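Local structure of probable methyltransferase (Bordetella pertussis, 3KTY) at residues 38-43 against 76-81; 84-89 against 98-103; 30-35 against 63-68; 13-18 against 159-164. The protein probably transfers methyl groups from S-adenosyl-L-methionine to RNA, the chain studied here being the SpoU (TrmH-family) methyltransferase domain of a longer protein. All blocks are in the same frame, centred on the assembly; numbering follows the deposited sequence.

Interaction 1: 38-43 against 76-81; sequences ELVLVA and EEALAP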
loop_
_atom_site.group_PDB
_atom_site.type_symbol
_atom_site.label_atom_id
_atom_site.label_comp_id
_atom_site.label_asym_id
_atom_site.label_seq_id
_atom_site.Cartn_x
_atom_site.Cartn_y
_atom_site.Cartn_z
ATOM N N GLU A 38 -1.701 -14.158 -9.613
ATOM C CA GLU A 38 -2.563 -14.090 -10.797
ATOM C C GLU A 38 -2.831 -12.685 -11.314
ATOM O O GLU A 38 -3.701 -11.960 -10.814
ATOM C CB GLU A 38 -3.900 -14.790 -10.521
ATOM C CG GLU A 38 -4.258 -15.838 -11.515
ATOM C CD GLU A 38 -3.356 -17.040 -11.406
ATOM O OE1 GLU A 38 -3.397 -17.699 -10.340
ATOM O OE2 GLU A 38 -2.606 -17.315 -12.377
ATOM N N LEU A 39 -2.115 -12.325 -12.363
ATOM C CA LEU A 39 -2.263 -11.009 -12.965
ATOM C C LEU A 39 -2.767 -11.125 -14.408
ATOM O O LEU A 39 -2.245 -11.888 -15.190
ATOM C CB LEU A 39 -0.927 -10.279 -12.958
ATOM C CG LEU A 39 -0.887 -8.907 -13.655
ATOM C CD1 LEU A 39 -1.590 -7.828 -12.863
ATOM C CD2 LEU A 39 0.555 -8.521 -13.851
ATOM N N VAL A 40 -3.773 -10.325 -14.727
ATOM C CA VAL A 40 -4.407 -10.329 -16.002
ATOM C C VAL A 40 -4.419 -8.929 -16.602
ATOM O O VAL A 40 -4.782 -7.961 -15.944
ATOM C CB VAL A 40 -5.888 -10.837 -15.874
ATOM C CG1 VAL A 40 -6.540 -10.864 -17.271
ATOM C CG2 VAL A 40 -5.936 -12.221 -15.259
ATOM N N LEU A 41 -4.045 -8.828 -17.855
ATOM C CA LEU A 41 -4.105 -7.567 -18.581
ATOM C C LEU A 41 -5.191 -7.596 -19.656
ATOM O O LEU A 41 -5.274 -8.552 -20.411
ATOM C CB LEU A 41 -2.796 -7.360 -19.302
ATOM C CG LEU A 41 -1.478 -7.297 -18.498
ATOM C CD1 LEU A 41 -0.442 -6.731 -19.395
ATOM C CD2 LEU A 41 -1.641 -6.404 -17.297
ATOM N N VAL A 42 -6.009 -6.550 -19.729
ATOM C CA VAL A 42 -6.985 -6.414 -20.795
ATOM C C VAL A 42 -6.621 -5.238 -21.721
ATOM O O VAL A 42 -6.425 -4.109 -21.261
ATOM C CB VAL A 42 -8.401 -6.204 -20.228
ATOM C CG1 VAL A 42 -9.362 -5.718 -21.319
ATOM C CG2 VAL A 42 -8.910 -7.494 -19.575
ATOM N N ALA A 43 -6.499 -5.519 -23.014
ATOM C CA ALA A 43 -6.279 -4.498 -24.043
ATOM C C ALA A 43 -5.085 -3.615 -23.748
ATOM O O ALA A 43 -5.211 -2.411 -23.673
ATOM C CB ALA A 43 -7.535 -3.632 -24.254
ATOM N N GLU A 76 -14.704 -8.905 -20.967
ATOM C CA GLU A 76 -15.547 -10.098 -21.049
ATOM C C GLU A 76 -14.737 -11.388 -20.944
ATOM O O GLU A 76 -15.045 -12.237 -20.113
ATOM C CB GLU A 76 -16.374 -10.084 -22.346
ATOM C CG GLU A 76 -17.519 -9.073 -22.331
ATOM C CD GLU A 76 -17.150 -7.695 -22.896
ATOM O OE1 GLU A 76 -15.942 -7.381 -23.008
ATOM O OE2 GLU A 76 -18.084 -6.923 -23.234
ATOM N N GLU A 77 -13.734 -11.557 -21.808
ATOM C CA GLU A 77 -12.844 -12.709 -21.722
ATOM C C GLU A 77 -12.226 -12.890 -20.313
ATOM O O GLU A 77 -12.224 -14.006 -19.735
ATOM C CB GLU A 77 -11.732 -12.578 -22.750
ATOM C CG GLU A 77 -10.871 -13.848 -22.877
ATOM C CD GLU A 77 -11.662 -15.045 -23.523
ATOM O OE1 GLU A 77 -12.836 -14.872 -23.941
ATOM O OE2 GLU A 77 -11.099 -16.152 -23.636
ATOM N N ALA A 78 -11.706 -11.785 -19.758
ATOM C CA ALA A 78 -11.063 -11.812 -18.428
ATOM C C ALA A 78 -12.046 -12.172 -17.285
ATOM O O ALA A 78 -11.694 -12.860 -16.321
ATOM C CB ALA A 78 -10.323 -10.524 -18.153
ATOM N N LEU A 79 -13.293 -11.757 -17.439
ATOM C CA LEU A 79 -14.343 -12.101 -16.479
ATOM C C LEU A 79 -15.015 -13.462 -16.654
ATOM O O LEU A 79 -15.693 -13.947 -15.731
ATOM C CB LEU A 79 -15.404 -11.004 -16.433
ATOM C CG LEU A 79 -14.749 -9.709 -15.955
ATOM C CD1 LEU A 79 -15.721 -8.585 -15.747
ATOM C CD2 LEU A 79 -13.990 -10.000 -14.675
ATOM N N ALA A 80 -14.822 -14.119 -17.793
ATOM C CA ALA A 80 -15.554 -15.374 -17.983
ATOM C C ALA A 80 -15.436 -16.315 -16.782
ATOM O O ALA A 80 -16.434 -16.817 -16.326
ATOM C CB ALA A 80 -15.170 -16.087 -19.286
ATOM N N PRO A 81 -14.228 -16.551 -16.247
ATOM C CA PRO A 81 -14.294 -17.504 -15.131
ATOM C C PRO A 81 -14.548 -16.843 -13.762
ATOM O O PRO A 81 -14.510 -17.490 -12.730
ATOM C CB PRO A 81 -12.918 -18.185 -15.147
ATOM C CG PRO A 81 -12.053 -17.387 -16.129
ATOM C CD PRO A 81 -12.844 -16.178 -16.567
#
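One layer of the alpha-beta-alpha sandwich is joined to the sheet here, where V40 and V42 of strand 39-42 meet A78 of helix 75-79. Residues two apart on a strand point to the same face, and both valines turn that face toward the helix. The CB methyl of A78 sits at the notch between them, 3.6 Å from V42 CG2 and 3.9 Å from V40 CG1. V40 CG1 and V42 CG2 are themselves 4.7 Å apart, close enough for one small methyl group to touch both. The valines use different branches: V40 reaches A78 with the methyl that lies anti to its own N (chi1 -179°), V42 with the one beside its N. Intervening L41 projects from the other face of the sheet, against P18 and T50.

The nearest CA atoms, those of V42 and A78, are 7.2 Å apart. An alanine suits so short a separation between helix and strand, while beta-branched valines suit an extended strand and present a broad apolar surface. I14 of the adjacent strand 11-16 and H72 of strand 70-72 also touch A78, so its methyl is held by three neighbouring strands. Between the two segments the contact is wholly methyl against methyl and all three residues are buried; it therefore rests on van der Waals fit and exclusion of water, with no polar pair to fix a direction.

Interaction 2: 84-89 against 98-103; sequences LAFALT and PPCDIR
L88, on strand 84-89, meets I102 in the first turn of helix 102-115. The CB of L88 leaves the strand without touching the other segment. With CG placed anti to the backbone N (chi1 -161°), the chain then swings its branched end toward the helix start. CG divides into two methyls: CD2 lies 4.4 Å from I102 CD1, while CD1 stays slightly farther from that same atom, at 4.7 Å. The isoleucine answers with the far end of its longer branch, so the two side chains meet by their outermost methyls in a loose apolar contact. Two residues back along the strand, F86 brings its ring atom CE1 to 4.5 Å from C100 SG, the sulfur standing obliquely to the ring. A compact, mildly polar cysteine suits a place beside an aromatic ring.

D101, between C100 and I102, points the other way. It is the N-cap of helix 102-115, its side chain capping a backbone N of the first turn, while E104 OE1 bonds back to D101 N in the reciprocal manner of a capping box.

In this alpha-beta-alpha sandwich, helix 102-115 begins directly after the weakly bonded outermost strand 100-101 and covers F86 with A105 and L108. L88 and I102 both also pack on A164 of helix 157-172, and W166 of the second subunit packs on I102.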
loop_
_atom_site.group_PDB
_atom_site.type_symbol
_atom_site.label_atom_id
_atom_site.label_comp_id
_atom_site.label_asym_id
_atom_site.label_seq_id
_atom_site.Cartn_x
_atom_site.Cartn_y
_atom_site.Cartn_z
ATOM N N LEU A 84 -17.123 -13.404 -8.741
ATOM C CA LEU A 84 -17.327 -12.164 -7.982
ATOM C C LEU A 84 -16.237 -11.149 -8.361
ATOM O O LEU A 84 -15.051 -11.354 -8.093
ATOM C CB LEU A 84 -17.312 -12.430 -6.467
ATOM C CG LEU A 84 -17.417 -11.157 -5.619
ATOM C CD1 LEU A 84 -18.703 -10.389 -5.923
ATOM C CD2 LEU A 84 -17.270 -11.428 -4.083
ATOM N N ALA A 85 -16.642 -10.074 -9.018
ATOM C CA ALA A 85 -15.681 -9.159 -9.564
ATOM C C ALA A 85 -15.926 -7.788 -9.037
ATOM O O ALA A 85 -17.031 -7.278 -9.152
ATOM C CB ALA A 85 -15.724 -9.149 -11.074
ATOM N N PHE A 86 -14.889 -7.188 -8.466
ATOM C CA PHE A 86 -14.998 -5.792 -8.024
ATOM C C PHE A 86 -14.393 -4.808 -9.002
ATOM O O PHE A 86 -13.234 -4.952 -9.412
ATOM C CB PHE A 86 -14.343 -5.599 -6.656
ATOM C CG PHE A 86 -15.024 -6.325 -5.575
ATOM C CD1 PHE A 86 -16.076 -5.727 -4.890
ATOM C CD2 PHE A 86 -14.632 -7.615 -5.232
ATOM C CE1 PHE A 86 -16.712 -6.398 -3.848
ATOM C CE2 PHE A 86 -15.260 -8.309 -4.189
ATOM C CZ PHE A 86 -16.303 -7.699 -3.504
ATOM N N ALA A 87 -15.180 -3.815 -9.382
ATOM C CA ALA A 87 -14.628 -2.675 -10.099
ATOM C C ALA A 87 -13.978 -1.704 -9.090
ATOM O O ALA A 87 -14.668 -1.051 -8.310
ATOM C CB ALA A 87 -15.708 -1.973 -10.850
ATOM N N LEU A 88 -12.660 -1.581 -9.135
ATOM C CA LEU A 88 -11.943 -0.641 -8.270
ATOM C C LEU A 88 -11.835 0.792 -8.832
ATOM O O LEU A 88 -11.308 1.027 -9.925
ATOM C CB LEU A 88 -10.547 -1.189 -7.984
ATOM C CG LEU A 88 -9.868 -0.572 -6.764
ATOM C CD1 LEU A 88 -10.916 -0.169 -5.761
ATOM C CD2 LEU A 88 -8.905 -1.547 -6.149
ATOM N N THR A 89 -12.312 1.762 -8.075
ATOM C CA THR A 89 -12.280 3.143 -8.548
ATOM C C THR A 89 -11.710 4.173 -7.555
ATOM O O THR A 89 -11.441 3.877 -6.368
ATOM C CB THR A 89 -13.681 3.592 -8.907
ATOM O OG1 THR A 89 -14.404 3.854 -7.700
ATOM C CG2 THR A 89 -14.408 2.508 -9.703
ATOM N N PRO A 98 -21.780 6.740 -1.202
ATOM C CA PRO A 98 -20.531 5.952 -1.202
ATOM C C PRO A 98 -20.712 4.464 -1.542
ATOM O O PRO A 98 -21.476 3.763 -0.864
ATOM C CB PRO A 98 -20.014 6.089 0.242
ATOM C CG PRO A 98 -21.151 6.690 1.034
ATOM C CD PRO A 98 -21.968 7.486 0.054
ATOM N N PRO A 99 -19.984 3.979 -2.563
ATOM C CA PRO A 99 -20.004 2.533 -2.840
ATOM C C PRO A 99 -19.315 1.818 -1.687
ATOM O O PRO A 99 -18.804 2.499 -0.774
ATOM C CB PRO A 99 -19.172 2.392 -4.116
ATOM C CG PRO A 99 -18.272 3.605 -4.122
ATOM C CD PRO A 99 -18.917 4.689 -3.289
ATOM N N CYS A 100 -19.294 0.486 -1.709
ATOM C CA CYS A 100 -18.624 -0.212 -0.622
ATOM C C CYS A 100 -17.110 0.056 -0.728
ATOM O O CYS A 100 -16.577 0.265 -1.814
ATOM C CB CYS A 100 -18.975 -1.705 -0.589
ATOM S SG CYS A 100 -17.832 -2.773 -1.460
ATOM N N ASP A 101 -16.429 0.096 0.403
ATOM C CA ASP A 101 -15.014 0.374 0.376
ATOM C C ASP A 101 -14.223 -0.908 0.295
ATOM O O ASP A 101 -14.746 -1.990 0.545
ATOM C CB ASP A 101 -14.568 1.228 1.585
ATOM C CG ASP A 101 -14.739 0.522 2.939
ATOM O OD1 ASP A 101 -14.579 -0.721 3.071
ATOM O OD2 ASP A 101 -15.012 1.254 3.904
ATOM N N ILE A 102 -12.947 -0.770 -0.021
ATOM C CA ILE A 102 -12.073 -1.909 -0.248
ATOM C C ILE A 102 -12.048 -2.852 0.949
ATOM O O ILE A 102 -11.765 -4.023 0.804
ATOM C CB ILE A 102 -10.629 -1.433 -0.596
ATOM C CG1 ILE A 102 -9.758 -2.603 -0.989
ATOM C CG2 ILE A 102 -9.985 -0.651 0.586
ATOM C CD1 ILE A 102 -10.194 -3.234 -2.291
ATOM N N ARG A 103 -12.317 -2.332 2.143
ATOM C CA ARG A 103 -12.298 -3.174 3.337
ATOM C C ARG A 103 -13.565 -4.069 3.416
ATOM O O ARG A 103 -13.464 -5.237 3.710
ATOM C CB ARG A 103 -12.067 -2.323 4.591
ATOM C CG ARG A 103 -12.396 -2.990 5.903
ATOM C CD ARG A 103 -11.170 -3.391 6.726
ATOM N NE ARG A 103 -9.958 -2.559 6.582
ATOM C CZ ARG A 103 -9.359 -1.907 7.574
ATOM N NH1 ARG A 103 -9.885 -1.926 8.803
ATOM N NH2 ARG A 103 -8.228 -1.247 7.348
#

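Interaction 3: 30-35 against 63-68; sequences AIKTMG and LDVLER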
loop_
_atom_site.group_PDB
_atom_site.type_symbol
_atom_site.label_atom_id
_atom_site.label_comp_id
_atom_site.label_asym_id
_atom_site.label_seq_id
_atom_site.Cartn_x
_atom_site.Cartn_y
_atom_site.Cartn_z
ATOM N N ALA A 30 4.074 -5.972 -6.614
ATOM C CA ALA A 30 3.020 -5.669 -5.632
ATOM C C ALA A 30 2.186 -6.906 -5.245
ATOM O O ALA A 30 2.104 -7.245 -4.071
ATOM C CB ALA A 30 2.106 -4.572 -6.156
ATOM N N ILE A 31 1.554 -7.591 -6.201
ATOM C CA ILE A 31 0.694 -8.705 -5.763
ATOM C C ILE A 31 1.455 -9.892 -5.206
ATOM O O ILE A 31 1.006 -10.567 -4.289
ATOM C CB ILE A 31 -0.391 -9.155 -6.794
ATOM C CG1 ILE A 31 0.237 -9.724 -8.065
ATOM C CG2 ILE A 31 -1.360 -8.008 -7.110
ATOM C CD1 ILE A 31 -0.806 -10.303 -8.994
ATOM N N LYS A 32 2.628 -10.154 -5.744
ATOM C CA LYS A 32 3.372 -11.241 -5.182
ATOM C C LYS A 32 3.689 -10.988 -3.715
ATOM O O LYS A 32 3.627 -11.919 -2.920
ATOM C CB LYS A 32 4.655 -11.509 -5.962
ATOM C CG LYS A 32 5.195 -12.876 -5.663
ATOM C CD LYS A 32 6.398 -13.179 -6.514
ATOM C CE LYS A 32 6.791 -14.650 -6.397
ATOM N NZ LYS A 32 8.263 -14.793 -6.552
ATOM N N THR A 33 4.057 -9.751 -3.357
ATOM C CA THR A 33 4.408 -9.473 -1.967
ATOM C C THR A 33 3.262 -9.751 -1.004
ATOM O O THR A 33 3.486 -9.946 0.187
ATOM C CB THR A 33 4.922 -8.018 -1.708
ATOM O OG1 THR A 33 3.843 -7.074 -1.832
ATOM C CG2 THR A 33 6.008 -7.671 -2.658
HETATM N N MSE A 34 2.043 -9.708 -1.517
HETATM C CA MSE A 34 0.842 -10.005 -0.758
HETATM C C MSE A 34 0.437 -11.470 -0.871
HETATM O O MSE A 34 -0.572 -11.883 -0.332
HETATM C CB MSE A 34 -0.317 -9.079 -1.207
HETATM C CG MSE A 34 -0.043 -7.549 -0.895
HETATM SE SE MSE A 34 0.466 -7.267 1.019
HETATM C CE MSE A 34 1.769 -5.832 0.776
ATOM N N GLY A 35 1.219 -12.259 -1.586
ATOM C CA GLY A 35 0.911 -13.666 -1.716
ATOM C C GLY A 35 0.079 -14.043 -2.936
ATOM O O GLY A 35 -0.301 -15.189 -3.066
ATOM N N LEU A 63 9.167 -12.174 -11.410
ATOM C CA LEU A 63 9.235 -12.380 -12.854
ATOM C C LEU A 63 8.323 -13.505 -13.331
ATOM O O LEU A 63 7.800 -13.455 -14.446
ATOM C CB LEU A 63 10.657 -12.657 -13.288
ATOM C CG LEU A 63 11.046 -11.575 -14.280
ATOM C CD1 LEU A 63 12.576 -11.354 -14.317
ATOM C CD2 LEU A 63 10.459 -11.908 -15.669
ATOM N N ASP A 64 8.170 -14.515 -12.478
ATOM C CA ASP A 64 7.231 -15.604 -12.689
ATOM C C ASP A 64 5.765 -15.142 -12.785
ATOM O O ASP A 64 5.025 -15.619 -13.619
ATOM C CB ASP A 64 7.395 -16.654 -11.569
ATOM C CG ASP A 64 7.066 -16.095 -10.166
ATOM O OD1 ASP A 64 6.850 -16.919 -9.229
ATOM O OD2 ASP A 64 7.009 -14.846 -10.004
ATOM N N VAL A 65 5.339 -14.232 -11.919
ATOM C CA VAL A 65 3.963 -13.768 -11.947
ATOM C C VAL A 65 3.760 -13.052 -13.267
ATOM O O VAL A 65 2.692 -13.141 -13.901
ATOM C CB VAL A 65 3.675 -12.815 -10.750
ATOM C CG1 VAL A 65 2.408 -11.988 -10.952
ATOM C CG2 VAL A 65 3.581 -13.598 -9.474
ATOM N N LEU A 66 4.819 -12.362 -13.666
ATOM C CA LEU A 66 4.849 -11.512 -14.833
ATOM C C LEU A 66 4.805 -12.323 -16.115
ATOM O O LEU A 66 4.101 -11.973 -17.039
ATOM C CB LEU A 66 6.121 -10.691 -14.822
ATOM C CG LEU A 66 6.184 -9.723 -15.995
ATOM C CD1 LEU A 66 5.054 -8.679 -15.951
ATOM C CD2 LEU A 66 7.575 -9.048 -16.070
ATOM N N GLU A 67 5.566 -13.409 -16.157
ATOM C CA GLU A 67 5.552 -14.324 -17.290
ATOM C C GLU A 67 4.172 -14.924 -17.469
ATOM O O GLU A 67 3.592 -14.827 -18.535
ATOM C CB GLU A 67 6.550 -15.453 -17.077
ATOM C CG GLU A 67 7.947 -15.136 -17.497
ATOM C CD GLU A 67 8.981 -15.968 -16.751
ATOM O OE1 GLU A 67 8.615 -16.617 -15.737
ATOM O OE2 GLU A 67 10.163 -15.963 -17.170
ATOM N N ARG A 68 3.652 -15.534 -16.409
ATOM C CA ARG A 68 2.360 -16.218 -16.451
ATOM C C ARG A 68 1.142 -15.333 -16.655
ATOM O O ARG A 68 0.043 -15.847 -16.791
ATOM C CB ARG A 68 2.146 -17.046 -15.176
ATOM C CG ARG A 68 3.136 -18.216 -15.030
ATOM C CD ARG A 68 2.849 -19.056 -13.775
ATOM N NE ARG A 68 3.133 -18.340 -12.519
ATOM C CZ ARG A 68 2.253 -17.653 -11.778
ATOM N NH1 ARG A 68 2.677 -17.070 -10.662
ATOM N NH2 ARG A 68 0.969 -17.544 -12.130
#
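K32 and V65 mark the closest approach of the backbones, their CA atoms 7.2 Å apart where the last turn of helix 21-33 meets the short helix 63-67. Two kinds of contact share this interface. Deeper in, I31 CD1 lies 4.1 Å from V65 CG1, methyl to methyl, and on the outer side the lysine CD lies equally far from V65 CG2. The valine thus spreads its two branches, one to the isoleucine and one to the aliphatic part of K32.

The lysine chain is extended as far as CE and turns only at chi4 (-148°), at NZ; as a whole it crosses the D64 side chain at about a right angle. NZ is 3.7 Å from D64 OD2 and equally far from OD1, a long salt bridge that does not single out one oxygen. A stronger polar partner of the ammonium is the carbonyl O of G61, just ahead of helix 63-67. The long lysine suits this place: its methylenes cover V65 and its charge ends among oxygens at the partly exposed border of the contact.

Helix 21-33 closes in a Schellman motif in which G35 N bonds to K32 O at 2.8 Å. G35 has positive phi, where a side chain would press on the carbonyl O of M34, a selenomethionine. Beyond the two segments, V65 also packs on A28 of helix 21-33, while L66 turns to V56 and A59 of helix 53-59. M34 lies on helix 157-172 at A165 and W166, and T33 packs on Y152 of the second subunit.

Interaction 4: 13-18 against 159-164; sequences FIMTQP and QALQLA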
loop_
_atom_site.group_PDB
_atom_site.type_symbol
_atom_site.label_atom_id
_atom_site.label_comp_id
_atom_site.label_asym_id
_atom_site.label_seq_id
_atom_site.Cartn_x
_atom_site.Cartn_y
_atom_site.Cartn_z
ATOM N N PHE A 13 -6.198 -10.257 -10.319
ATOM C CA PHE A 13 -6.125 -8.796 -10.490
ATOM C C PHE A 13 -6.032 -8.427 -11.954
ATOM O O PHE A 13 -5.097 -8.801 -12.657
ATOM C CB PHE A 13 -4.933 -8.204 -9.722
ATOM C CG PHE A 13 -4.943 -8.537 -8.250
ATOM C CD1 PHE A 13 -5.386 -7.618 -7.322
ATOM C CD2 PHE A 13 -4.565 -9.788 -7.815
ATOM C CE1 PHE A 13 -5.425 -7.929 -5.969
ATOM C CE2 PHE A 13 -4.585 -10.105 -6.480
ATOM C CZ PHE A 13 -5.018 -9.185 -5.559
ATOM N N ILE A 14 -7.014 -7.660 -12.389
ATOM C CA ILE A 14 -7.177 -7.300 -13.768
ATOM C C ILE A 14 -6.914 -5.830 -14.049
ATOM O O ILE A 14 -7.645 -4.960 -13.588
ATOM C CB ILE A 14 -8.576 -7.702 -14.264
ATOM C CG1 ILE A 14 -8.782 -9.180 -13.932
ATOM C CG2 ILE A 14 -8.691 -7.443 -15.801
ATOM C CD1 ILE A 14 -10.104 -9.754 -14.411
HETATM N N MSE A 15 -5.865 -5.564 -14.823
HETATM C CA MSE A 15 -5.569 -4.202 -15.245
HETATM C C MSE A 15 -6.087 -3.919 -16.648
HETATM O O MSE A 15 -5.679 -4.575 -17.605
HETATM C CB MSE A 15 -4.057 -3.994 -15.263
HETATM C CG MSE A 15 -3.375 -4.011 -13.899
HETATM SE SE MSE A 15 -1.448 -4.038 -14.222
HETATM C CE MSE A 15 -1.109 -2.103 -14.519
ATOM N N THR A 16 -6.966 -2.942 -16.789
ATOM C CA THR A 16 -7.426 -2.592 -18.127
ATOM C C THR A 16 -6.671 -1.434 -18.820
ATOM O O THR A 16 -6.414 -0.374 -18.244
ATOM C CB THR A 16 -8.926 -2.284 -18.156
ATOM O OG1 THR A 16 -9.162 -1.047 -17.480
ATOM C CG2 THR A 16 -9.729 -3.410 -17.517
ATOM N N GLN A 17 -6.328 -1.660 -20.081
ATOM C CA GLN A 17 -5.634 -0.663 -20.878
ATOM C C GLN A 17 -4.288 -0.223 -20.289
ATOM O O GLN A 17 -3.913 0.929 -20.446
ATOM C CB GLN A 17 -6.529 0.555 -21.088
ATOM C CG GLN A 17 -7.441 0.453 -22.268
ATOM C CD GLN A 17 -8.824 -0.022 -21.897
ATOM O OE1 GLN A 17 -9.162 -1.199 -22.073
ATOM N NE2 GLN A 17 -9.643 0.893 -21.391
ATOM N N PRO A 18 -3.556 -1.129 -19.607
ATOM C CA PRO A 18 -2.269 -0.674 -19.077
ATOM C C PRO A 18 -1.502 0.009 -20.175
ATOM O O PRO A 18 -1.378 -0.529 -21.261
ATOM C CB PRO A 18 -1.550 -1.978 -18.705
ATOM C CG PRO A 18 -2.308 -3.061 -19.414
ATOM C CD PRO A 18 -3.726 -2.567 -19.384
ATOM N N GLN A 159 -0.137 1.303 -6.759
ATOM C CA GLN A 159 -0.368 1.609 -5.354
ATOM C C GLN A 159 -1.790 1.223 -4.972
ATOM O O GLN A 159 -1.997 0.489 -4.002
ATOM C CB GLN A 159 -0.071 3.070 -5.102
ATOM C CG GLN A 159 1.425 3.364 -5.294
ATOM C CD GLN A 159 1.730 4.828 -5.610
ATOM O OE1 GLN A 159 0.883 5.717 -5.408
ATOM N NE2 GLN A 159 2.950 5.087 -6.104
ATOM N N ALA A 160 -2.759 1.639 -5.789
ATOM C CA ALA A 160 -4.099 1.113 -5.665
ATOM C C ALA A 160 -4.045 -0.410 -5.526
ATOM O O ALA A 160 -4.633 -0.974 -4.604
ATOM C CB ALA A 160 -4.964 1.501 -6.823
ATOM N N LEU A 161 -3.292 -1.061 -6.405
ATOM C CA LEU A 161 -3.186 -2.519 -6.375
ATOM C C LEU A 161 -2.600 -3.053 -5.072
ATOM O O LEU A 161 -3.077 -4.058 -4.516
ATOM C CB LEU A 161 -2.353 -3.042 -7.541
ATOM C CG LEU A 161 -3.214 -3.486 -8.693
ATOM C CD1 LEU A 161 -2.376 -4.221 -9.716
ATOM C CD2 LEU A 161 -4.286 -4.370 -8.166
ATOM N N GLN A 162 -1.542 -2.422 -4.594
ATOM C CA GLN A 162 -0.959 -2.906 -3.361
ATOM C C GLN A 162 -1.983 -2.810 -2.190
ATOM O O GLN A 162 -2.148 -3.762 -1.406
ATOM C CB GLN A 162 0.329 -2.144 -3.055
ATOM C CG GLN A 162 1.240 -2.881 -2.101
ATOM C CD GLN A 162 2.489 -2.084 -1.783
ATOM O OE1 GLN A 162 3.398 -2.568 -1.094
ATOM N NE2 GLN A 162 2.547 -0.849 -2.293
ATOM N N LEU A 163 -2.668 -1.667 -2.085
ATOM C CA LEU A 163 -3.685 -1.533 -1.063
ATOM C C LEU A 163 -4.723 -2.662 -1.202
ATOM O O LEU A 163 -5.028 -3.323 -0.237
ATOM C CB LEU A 163 -4.342 -0.141 -1.071
ATOM C CG LEU A 163 -3.383 0.926 -0.629
ATOM C CD1 LEU A 163 -4.107 2.213 -0.407
ATOM C CD2 LEU A 163 -2.688 0.478 0.626
ATOM N N ALA A 164 -5.269 -2.860 -2.392
ATOM C CA ALA A 164 -6.281 -3.909 -2.596
ATOM C C ALA A 164 -5.786 -5.296 -2.206
ATOM O O ALA A 164 -6.460 -6.077 -1.523
ATOM C CB ALA A 164 -6.703 -3.929 -4.034
#
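F13 and M15 of strand 11-16 both lie against L161 of helix 157-172, and every contact between the two segments is apolar. The tightest joins the phenylalanine to one leucine branch: L161 CD2 approaches ring atom CD1 of F13 to 3.5 Å, obliquely to the ring, and stands 4.2 Å from F13 CB as well. The other branch, CD1, serves M15, a selenomethionine, at 4.3 Å from its CG. One forked leucine therefore bridges two strand residues that are two positions apart. One turn along the helix, A164 CB is 4.6 Å from F13 CE1, a looser approach. The phenylalanine reaches the helix because its CG stands beside its own backbone N and anti to the carbonyl carbon (chi1 -56°).

The strand lies inside a parallel sheet, between strands 39-42 and 121-125, in the alpha-beta-alpha arrangement of the SPOUT methyltransferases. Relatives of that class tie their C-terminal part into a trefoil knot, and helix 157-172, which ends this chain, probably belongs to that part.

F13 also meets F36 edge-to-face, and I31 of helix 21-33 packs on F13. L161 in turn touches A27 of helix 21-33 and L125 of strand 121-125, so large apolar residues suit both places in this buried layer.

Polar interactions lie outside the pair of segments: backbone hydrogen bonds tie F13 and M15 to strand 39-42, and on the far side of the helix Q159 OE1 accepts a hydrogen bond from R29 NH1 of the second subunit.

How the interactions relate
Interactions 1, 2 and 4 are buried, apolar joins between the central sheet and its helices, whereas interaction 3 packs helix on helix at a partly buried edge and is the one with charged groups across it. Interaction 4 lies deepest, its centre about 4 Å from that of the chain. It shares neighbouring strands with interaction 1, whose V40 O is 2.9 Å from M15 N, yet the two cover opposite faces of the sheet. A164 links interaction 4 to interaction 2, and I31 CG2, 3.7 Å from F13 CD2, links it to interaction 3. Interactions 2 and 3 do not touch, but both reach the second subunit, as does interaction 4.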